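PDB 5T1Q: N-acetylmuramoyl-L-alanine amidase domain-containing protein SAOUHSC_02979 from Staphylococcus aureus, which probably acts as a secreted cell-wall amidase, the crystallised part joining a glucosaminidase-type domain to a C-terminal CHAP domain. Local coordinates for residues A[34-42]-A[49-57]; A[2-10]-A[185-193]. All coordinates share one frame; numbering follows the deposited sequence. Where two conformers were deposited one is given.

Contact 1 (34-42 with 49-57) is a local beta hairpin at the surface, its centre about 10 Å from the centre of the chain, held by backbone bonds and bridging waters. Contact 2 (2-10 with 185-193) is partly buried, its centre about 17 Å from that of the chain, and joins loops 175 residues apart through one hydrogen bond from a side-chain amide and apolar contacts. Along the chain contact 1 is nested within the loop that contact 2 closes. Their centres are about 23 Å apart and they do not touch. Both meet helix 195-205 of the glucosaminidase-like domain, by Phe-37 and Val-54 in contact 1 and by Tyr-189 and Ala-190 in contact 2; contact 1 additionally borders strand 339-345.

Contact 1: A[34-42]-A[49-57]; sequences TSLFETDPS and SGQFNVVDS
Glu-38 and Asn-53 face each other as a hydrogen-bonded pair of an antiparallel beta hairpin, strand 37-39 against strand 52-54, whose short axes approach to 4.6 Å. Glu-38 N to Asn-53 O measures 2.9 Å and Asn-53 N to Glu-38 O 2.8 Å, both close to straight at the hydrogen. Beyond them Asp-40 N donates to Gln-51 O at 3.1 Å, with the donor tilted 34° from the carbonyl plane.

The Asn-53 side chain can be followed outward. Its CB lies against Glu-38 O; CG, turned anti to the carbonyl carbon (chi1 -75°), passes near Asp-40 CA. At the tip OD1 comes 3.6 Å from Asp-40 CB, while ND2 meets Pro-41 CD at 3.5 Å. The amide and the Asp-40 carboxylate are inclined 36° to each other and are linked by a water, which donates to Asp-40 OD1 and accepts from Asn-53 ND2. That same OD1 receives Ser-42 N from above the carboxylate plane, closing an Asx turn.

Beside Asn-53, the edge of the Phe-52 ring takes Glu-38 O in its plane. Phe-37 puts CE2 3.9 Å from Val-54 CG1, and helix 195-205 touches both residues. Strand 37-39 also runs parallel to 339-345, so this hairpin extends the sheet of the CHAP region, and Glu-38 OE2 is bonded to His-342. Next to the Phe-37 and Val-54 pair, a water accepts from Val-55 N and donates to Leu-36 O, 2.7 Å from each.

Contact 2: A[2-10]-A[185-193]; sequences KNPQLPTQD and LSKTYATDP
Asn-3 reaches across with its amide: CG is anti to the backbone N (chi1 -176°), and ND2 donates to Thr-188 O at 2.9 Å. The acceptor lies close to the amide plane of Asn-3, yet the donor stands 36° out of the Thr-188 carbonyl plane. Tyr-167 OH is a second partner of that oxygen. The other branch, Asn-3 OD1, accepts from Gln-5 N at 3.0 Å.

Gln-5 and Tyr-189 run side by side, amide and ring inclined by 35°. Gln-5 NE2 sits 3.9 Å above one face of the Tyr-189 ring, offset toward the rim; its hydrogen bond goes to Gly-110 O, and OE1 takes Lys-112 N. The phenol OH is bonded to Phe-109 O.

The Asx turn closed by Gln-5 N, and a type I beta turn from Asn-3 to Leu-6, shape the N-terminal segment against the loop joining helices 178-185 and 195-205 of the glucosaminidase-like domain. Leu-6 splits its methyls: CD1 approaches Lys-187 O, and CD2 lies 3.8 Å from Ala-190 C. Pro-7 turns its ring carbon CD to the Thr-191 methyl CG2, 3.5 Å away, while Thr-191 OG1 is engaged by Glu-126 and Ala-127 N.

Contact 1: A[34-42]-A[49-57]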
loop_
_atom_site.group_PDB
_atom_site.type_symbol
_atom_site.label_atom_id
_atom_site.label_comp_id
_atom_site.label_asym_id
_atom_site.label_seq_id
_atom_site.Cartn_x
_atom_site.Cartn_y
_atom_site.Cartn_z
ATOM N N THR A 34 0.822 0.840 -4.165
ATOM C CA THR A 34 1.426 -0.279 -3.437
ATOM C C THR A 34 0.361 -0.849 -2.512
ATOM O O THR A 34 -0.637 -0.200 -2.245
ATOM C CB THR A 34 2.675 0.139 -2.640
ATOM O OG1 THR A 34 2.391 1.321 -1.892
ATOM C CG2 THR A 34 3.850 0.442 -3.569
ATOM N N SER A 35 0.565 -2.065 -2.026
ATOM C CA SER A 35 -0.446 -2.722 -1.187
ATOM C C SER A 35 -0.734 -1.984 0.107
ATOM O O SER A 35 0.154 -1.402 0.701
ATOM C CB SER A 35 -0.011 -4.138 -0.840
ATOM O OG SER A 35 0.256 -4.880 -2.009
ATOM N N LEU A 36 -1.991 -2.031 0.519
ATOM C CA LEU A 36 -2.441 -1.451 1.760
ATOM C C LEU A 36 -2.666 -2.575 2.762
ATOM O O LEU A 36 -2.951 -3.710 2.384
ATOM C CB LEU A 36 -3.721 -0.665 1.546
ATOM C CG LEU A 36 -3.529 0.520 0.587
ATOM C CD1 LEU A 36 -4.873 1.044 0.160
ATOM C CD2 LEU A 36 -2.678 1.615 1.215
ATOM N N PHE A 37 -2.522 -2.231 4.035
ATOM C CA PHE A 37 -2.629 -3.169 5.136
ATOM C C PHE A 37 -3.417 -2.590 6.293
ATOM O O PHE A 37 -3.423 -1.377 6.516
ATOM C CB PHE A 37 -1.232 -3.506 5.663
ATOM C CG PHE A 37 -0.371 -4.221 4.676
ATOM C CD1 PHE A 37 0.342 -3.516 3.726
ATOM C CD2 PHE A 37 -0.282 -5.610 4.690
ATOM C CE1 PHE A 37 1.121 -4.171 2.804
ATOM C CE2 PHE A 37 0.506 -6.272 3.774
ATOM C CZ PHE A 37 1.203 -5.553 2.826
ATOM N N GLU A 38 -4.049 -3.477 7.050
ATOM C CA GLU A 38 -4.787 -3.082 8.244
ATOM C C GLU A 38 -4.147 -3.826 9.412
ATOM O O GLU A 38 -3.482 -4.854 9.215
ATOM C CB GLU A 38 -6.263 -3.417 8.055
ATOM C CG GLU A 38 -7.215 -2.505 8.822
ATOM C CD GLU A 38 -8.605 -2.456 8.218
ATOM O OE1 GLU A 38 -8.783 -2.920 7.074
ATOM O OE2 GLU A 38 -9.524 -1.929 8.880
ATOM N N THR A 39 -4.287 -3.282 10.619
ATOM C CA THR A 39 -3.756 -3.942 11.815
ATOM C C THR A 39 -4.568 -5.198 12.104
ATOM O O THR A 39 -5.790 -5.175 12.047
ATOM C CB THR A 39 -3.778 -3.033 13.062
ATOM O OG1 THR A 39 -5.014 -2.298 13.101
ATOM C CG2 THR A 39 -2.601 -2.058 13.037
ATOM N N ASP A 40 -3.865 -6.292 12.385
ATOM C CA ASP A 40 -4.486 -7.581 12.700
ATOM C C ASP A 40 -5.342 -7.443 13.960
ATOM O O ASP A 40 -4.810 -7.076 15.003
ATOM C CB ASP A 40 -3.368 -8.617 12.927
ATOM C CG ASP A 40 -3.882 -10.018 13.244
ATOM O OD1 ASP A 40 -5.100 -10.280 13.199
ATOM O OD2 ASP A 40 -3.029 -10.876 13.543
ATOM N N PRO A 41 -6.669 -7.703 13.863
ATOM C CA PRO A 41 -7.529 -7.585 15.056
ATOM C C PRO A 41 -7.211 -8.565 16.205
ATOM O O PRO A 41 -7.652 -8.331 17.327
ATOM C CB PRO A 41 -8.953 -7.832 14.514
ATOM C CG PRO A 41 -8.778 -8.499 13.202
ATOM C CD PRO A 41 -7.441 -8.071 12.657
ATOM N N SER A 42 -6.472 -9.643 15.934
ATOM C CA SER A 42 -6.120 -10.614 16.994
ATOM C C SER A 42 -5.229 -9.995 18.064
ATOM O O SER A 42 -4.275 -9.280 17.751
ATOM C CB SER A 42 -5.411 -11.839 16.419
ATOM O OG SER A 42 -6.303 -12.599 15.633
ATOM N N SER A 49 4.840 -8.280 19.041
ATOM C CA SER A 49 4.479 -9.425 18.172
ATOM C C SER A 49 3.254 -9.233 17.261
ATOM O O SER A 49 2.771 -10.201 16.683
ATOM C CB SER A 49 4.286 -10.690 19.026
ATOM O OG SER A 49 3.186 -10.564 19.912
ATOM N N GLY A 50 2.765 -7.999 17.127
ATOM C CA GLY A 50 1.601 -7.721 16.279
ATOM C C GLY A 50 1.860 -7.922 14.787
ATOM O O GLY A 50 2.977 -7.719 14.307
ATOM N N GLN A 51 0.814 -8.320 14.063
ATOM C CA GLN A 51 0.893 -8.569 12.629
ATOM C C GLN A 51 -0.011 -7.612 11.846
ATOM O O GLN A 51 -0.809 -6.859 12.423
ATOM C CB GLN A 51 0.453 -10.006 12.323
ATOM C CG GLN A 51 1.140 -11.110 13.125
ATOM C CD GLN A 51 2.579 -11.374 12.715
ATOM O OE1 GLN A 51 3.228 -10.555 12.055
ATOM N NE2 GLN A 51 3.089 -12.543 13.111
ATOM N N PHE A 52 0.134 -7.653 10.523
ATOM C CA PHE A 52 -0.712 -6.884 9.623
ATOM C C PHE A 52 -1.522 -7.835 8.774
ATOM O O PHE A 52 -1.085 -8.935 8.468
ATOM C CB PHE A 52 0.116 -5.959 8.722
ATOM C CG PHE A 52 0.742 -4.819 9.457
ATOM C CD1 PHE A 52 -0.046 -3.803 9.970
ATOM C CD2 PHE A 52 2.110 -4.758 9.647
ATOM C CE1 PHE A 52 0.511 -2.746 10.673
ATOM C CE2 PHE A 52 2.678 -3.701 10.347
ATOM C CZ PHE A 52 1.876 -2.693 10.858
ATOM N N ASN A 53 -2.729 -7.421 8.439
ATOM C CA ASN A 53 -3.573 -8.187 7.551
ATOM C C ASN A 53 -3.587 -7.489 6.229
ATOM O O ASN A 53 -3.688 -6.264 6.164
ATOM C CB ASN A 53 -5.002 -8.288 8.066
ATOM C CG ASN A 53 -5.139 -9.263 9.210
ATOM O OD1 ASN A 53 -4.165 -9.876 9.644
ATOM N ND2 ASN A 53 -6.360 -9.439 9.680
ATOM N N VAL A 54 -3.494 -8.288 5.177
ATOM C CA VAL A 54 -3.580 -7.792 3.819
ATOM C C VAL A 54 -5.047 -7.476 3.542
ATOM O O VAL A 54 -5.956 -7.991 4.220
ATOM C CB VAL A 54 -3.111 -8.854 2.782
ATOM C CG1 VAL A 54 -1.749 -9.420 3.157
ATOM C CG2 VAL A 54 -4.122 -9.993 2.644
ATOM N N VAL A 55 -5.276 -6.614 2.562
ATOM C CA VAL A 55 -6.628 -6.336 2.103
ATOM C C VAL A 55 -6.870 -7.425 1.056
ATOM O O VAL A 55 -6.277 -7.392 -0.015
ATOM C CB VAL A 55 -6.758 -4.938 1.482
ATOM C CG1 VAL A 55 -8.145 -4.752 0.879
ATOM C CG2 VAL A 55 -6.474 -3.866 2.526
ATOM N N ASP A 56 -7.697 -8.411 1.404
ATOM C CA ASP A 56 -8.017 -9.554 0.532
ATOM C C ASP A 56 -8.593 -9.050 -0.800
ATOM O O ASP A 56 -9.310 -8.048 -0.827
ATOM C CB ASP A 56 -9.013 -10.474 1.257
ATOM C CG ASP A 56 -9.181 -11.825 0.586
ATOM O OD1 ASP A 56 -8.230 -12.314 -0.062
ATOM O OD2 ASP A 56 -10.272 -12.418 0.741
ATOM N N SER A 57 -8.286 -9.740 -1.900
ATOM C CA SER A 57 -8.695 -9.263 -3.230
ATOM C C SER A 57 -8.628 -10.344 -4.310
ATOM O O SER A 57 -7.741 -11.203 -4.282
ATOM C CB SER A 57 -7.765 -8.096 -3.623
ATOM O OG SER A 57 -7.987 -7.642 -4.941
HETATM O O HOH W 1 -3.210 -5.948 0.883
HETATM O O HOH W 2 -1.276 -9.835 15.772
HETATM O O HOH W 3 -6.664 -11.957 11.686
#

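Contact 2: A[2-10]-A[185-193]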
loop_
_atom_site.group_PDB
_atom_site.type_symbol
_atom_site.label_atom_id
_atom_site.label_comp_id
_atom_site.label_asym_id
_atom_site.label_seq_id
_atom_site.Cartn_x
_atom_site.Cartn_y
_atom_site.Cartn_z
ATOM N N LYS A 2 25.833 3.851 -0.887
ATOM C CA LYS A 2 25.093 4.517 -2.009
ATOM C C LYS A 2 24.052 3.593 -2.668
ATOM O O LYS A 2 23.886 3.614 -3.888
ATOM C CB LYS A 2 26.092 5.044 -3.050
ATOM C CG LYS A 2 27.022 3.978 -3.614
ATOM C CD LYS A 2 28.104 4.590 -4.483
ATOM C CE LYS A 2 29.034 3.524 -5.028
ATOM N NZ LYS A 2 30.133 4.135 -5.824
ATOM N N ASN A 3 23.340 2.817 -1.843
ATOM C CA ASN A 3 22.284 1.873 -2.296
ATOM C C ASN A 3 21.223 2.563 -3.185
ATOM O O ASN A 3 20.448 3.388 -2.696
ATOM C CB ASN A 3 21.622 1.229 -1.063
ATOM C CG ASN A 3 20.585 0.153 -1.408
ATOM O OD1 ASN A 3 20.146 0.008 -2.552
ATOM N ND2 ASN A 3 20.180 -0.602 -0.391
ATOM N N PRO A 4 21.184 2.218 -4.491
ATOM C CA PRO A 4 20.211 2.833 -5.414
ATOM C C PRO A 4 18.712 2.644 -5.080
ATOM O O PRO A 4 17.895 3.471 -5.498
ATOM C CB PRO A 4 20.549 2.177 -6.758
ATOM C CG PRO A 4 21.993 1.835 -6.646
ATOM C CD PRO A 4 22.154 1.380 -5.225
ATOM N N GLN A 5 18.352 1.567 -4.373
ATOM C CA GLN A 5 16.951 1.346 -3.987
ATOM C C GLN A 5 16.443 2.296 -2.903
ATOM O O GLN A 5 15.239 2.360 -2.653
ATOM C CB GLN A 5 16.702 -0.105 -3.533
ATOM C CG GLN A 5 16.430 -1.071 -4.664
ATOM C CD GLN A 5 15.194 -0.696 -5.455
ATOM O OE1 GLN A 5 15.289 -0.374 -6.627
ATOM N NE2 GLN A 5 14.037 -0.679 -4.801
ATOM N N LEU A 6 17.345 3.019 -2.252
ATOM C CA LEU A 6 16.945 3.940 -1.188
ATOM C C LEU A 6 17.066 5.365 -1.704
ATOM O O LEU A 6 17.609 5.575 -2.788
ATOM C CB LEU A 6 17.799 3.704 0.062
ATOM C CG LEU A 6 17.754 2.273 0.624
ATOM C CD1 LEU A 6 18.732 2.141 1.780
ATOM C CD2 LEU A 6 16.351 1.865 1.063
ATOM N N PRO A 7 16.503 6.343 -0.969
ATOM C CA PRO A 7 16.611 7.731 -1.423
ATOM C C PRO A 7 18.049 8.239 -1.467
ATOM O O PRO A 7 18.812 8.022 -0.527
ATOM C CB PRO A 7 15.819 8.519 -0.370
ATOM C CG PRO A 7 14.881 7.534 0.227
ATOM C CD PRO A 7 15.582 6.210 0.178
ATOM N N THR A 8 18.406 8.890 -2.565
ATOM C CA THR A 8 19.723 9.482 -2.720
ATOM C C THR A 8 19.709 10.874 -2.100
ATOM O O THR A 8 18.652 11.395 -1.742
ATOM C CB THR A 8 20.110 9.623 -4.197
ATOM O OG1 THR A 8 19.166 10.477 -4.854
ATOM C CG2 THR A 8 20.135 8.262 -4.878
ATOM N N GLN A 9 20.889 11.471 -1.993
ATOM C CA GLN A 9 21.032 12.810 -1.433
ATOM C C GLN A 9 20.265 13.843 -2.266
ATOM O O GLN A 9 19.597 14.720 -1.708
ATOM C CB GLN A 9 22.526 13.175 -1.327
ATOM C CG GLN A 9 22.849 14.585 -0.827
ATOM C CD GLN A 9 22.317 14.896 0.571
ATOM O OE1 GLN A 9 21.762 14.032 1.262
ATOM N NE2 GLN A 9 22.491 16.151 0.995
ATOM N N ASP A 10 20.346 13.714 -3.593
ATOM C CA ASP A 10 19.675 14.639 -4.518
ATOM C C ASP A 10 18.143 14.479 -4.454
ATOM O O ASP A 10 17.403 15.460 -4.566
ATOM C CB ASP A 10 20.198 14.423 -5.949
ATOM C CG ASP A 10 19.964 15.630 -6.862
ATOM O OD1 ASP A 10 18.865 16.221 -6.833
ATOM O OD2 ASP A 10 20.894 15.980 -7.627
ATOM N N LEU A 185 15.385 -7.806 4.015
ATOM C CA LEU A 185 14.892 -6.843 3.020
ATOM C C LEU A 185 14.468 -5.550 3.724
ATOM O O LEU A 185 14.360 -4.492 3.098
ATOM C CB LEU A 185 13.721 -7.425 2.230
ATOM C CG LEU A 185 14.070 -8.568 1.273
ATOM C CD1 LEU A 185 12.820 -9.277 0.802
ATOM C CD2 LEU A 185 14.884 -8.055 0.089
ATOM N N SER A 186 14.266 -5.658 5.037
ATOM C CA SER A 186 13.850 -4.557 5.913
ATOM C C SER A 186 14.592 -3.226 5.741
ATOM O O SER A 186 13.974 -2.170 5.820
ATOM C CB SER A 186 13.992 -5.006 7.382
ATOM O OG SER A 186 13.580 -4.000 8.294
ATOM N N LYS A 187 15.901 -3.271 5.528
ATOM C CA LYS A 187 16.690 -2.030 5.414
ATOM C C LYS A 187 17.542 -1.923 4.164
ATOM O O LYS A 187 18.234 -0.931 3.970
ATOM C CB LYS A 187 17.528 -1.844 6.695
ATOM C CG LYS A 187 16.649 -1.428 7.874
ATOM C CD LYS A 187 17.196 -1.772 9.250
ATOM C CE LYS A 187 16.096 -1.568 10.296
ATOM N NZ LYS A 187 16.469 -2.013 11.665
ATOM N N THR A 188 17.443 -2.910 3.283
ATOM C CA THR A 188 18.234 -2.934 2.063
ATOM C C THR A 188 17.415 -2.700 0.790
ATOM O O THR A 188 17.989 -2.448 -0.272
ATOM C CB THR A 188 18.941 -4.292 1.942
ATOM O OG1 THR A 188 17.963 -5.335 1.968
ATOM C CG2 THR A 188 19.915 -4.495 3.093
ATOM N N TYR A 189 16.091 -2.785 0.895
ATOM C CA TYR A 189 15.223 -2.663 -0.269
ATOM C C TYR A 189 14.255 -1.486 -0.201
ATOM O O TYR A 189 13.953 -0.883 -1.235
ATOM C CB TYR A 189 14.425 -3.949 -0.432
ATOM C CG TYR A 189 13.940 -4.183 -1.840
ATOM C CD1 TYR A 189 14.746 -4.848 -2.758
ATOM C CD2 TYR A 189 12.689 -3.735 -2.263
ATOM C CE1 TYR A 189 14.311 -5.078 -4.053
ATOM C CE2 TYR A 189 12.252 -3.953 -3.556
ATOM C CZ TYR A 189 13.070 -4.627 -4.449
ATOM O OH TYR A 189 12.655 -4.862 -5.734
ATOM N N ALA A 190 13.764 -1.180 1.003
ATOM C CA ALA A 190 12.798 -0.098 1.208
ATOM C C ALA A 190 13.017 0.634 2.520
ATOM O O ALA A 190 13.704 0.141 3.425
ATOM C CB ALA A 190 11.384 -0.659 1.171
ATOM N N THR A 191 12.433 1.820 2.615
ATOM C CA THR A 191 12.524 2.638 3.823
ATOM C C THR A 191 11.376 2.321 4.796
ATOM O O THR A 191 11.463 2.595 5.997
ATOM C CB THR A 191 12.482 4.124 3.462
ATOM O OG1 THR A 191 11.282 4.390 2.733
ATOM C CG2 THR A 191 13.668 4.501 2.600
ATOM N N ASP A 192 10.312 1.744 4.259
ATOM C CA ASP A 192 9.127 1.365 5.034
ATOM C C ASP A 192 9.560 0.490 6.215
ATOM O O ASP A 192 10.030 -0.620 6.013
ATOM C CB ASP A 192 8.146 0.615 4.102
ATOM C CG ASP A 192 6.815 0.267 4.765
ATOM O OD1 ASP A 192 6.675 0.368 6.006
ATOM O OD2 ASP A 192 5.891 -0.118 4.014
ATOM N N PRO A 193 9.380 0.984 7.455
ATOM C CA PRO A 193 9.837 0.229 8.626
ATOM C C PRO A 193 9.007 -1.015 8.943
ATOM O O PRO A 193 9.380 -1.772 9.836
ATOM C CB PRO A 193 9.742 1.257 9.760
ATOM C CG PRO A 193 8.623 2.145 9.353
ATOM C CD PRO A 193 8.655 2.211 7.850
#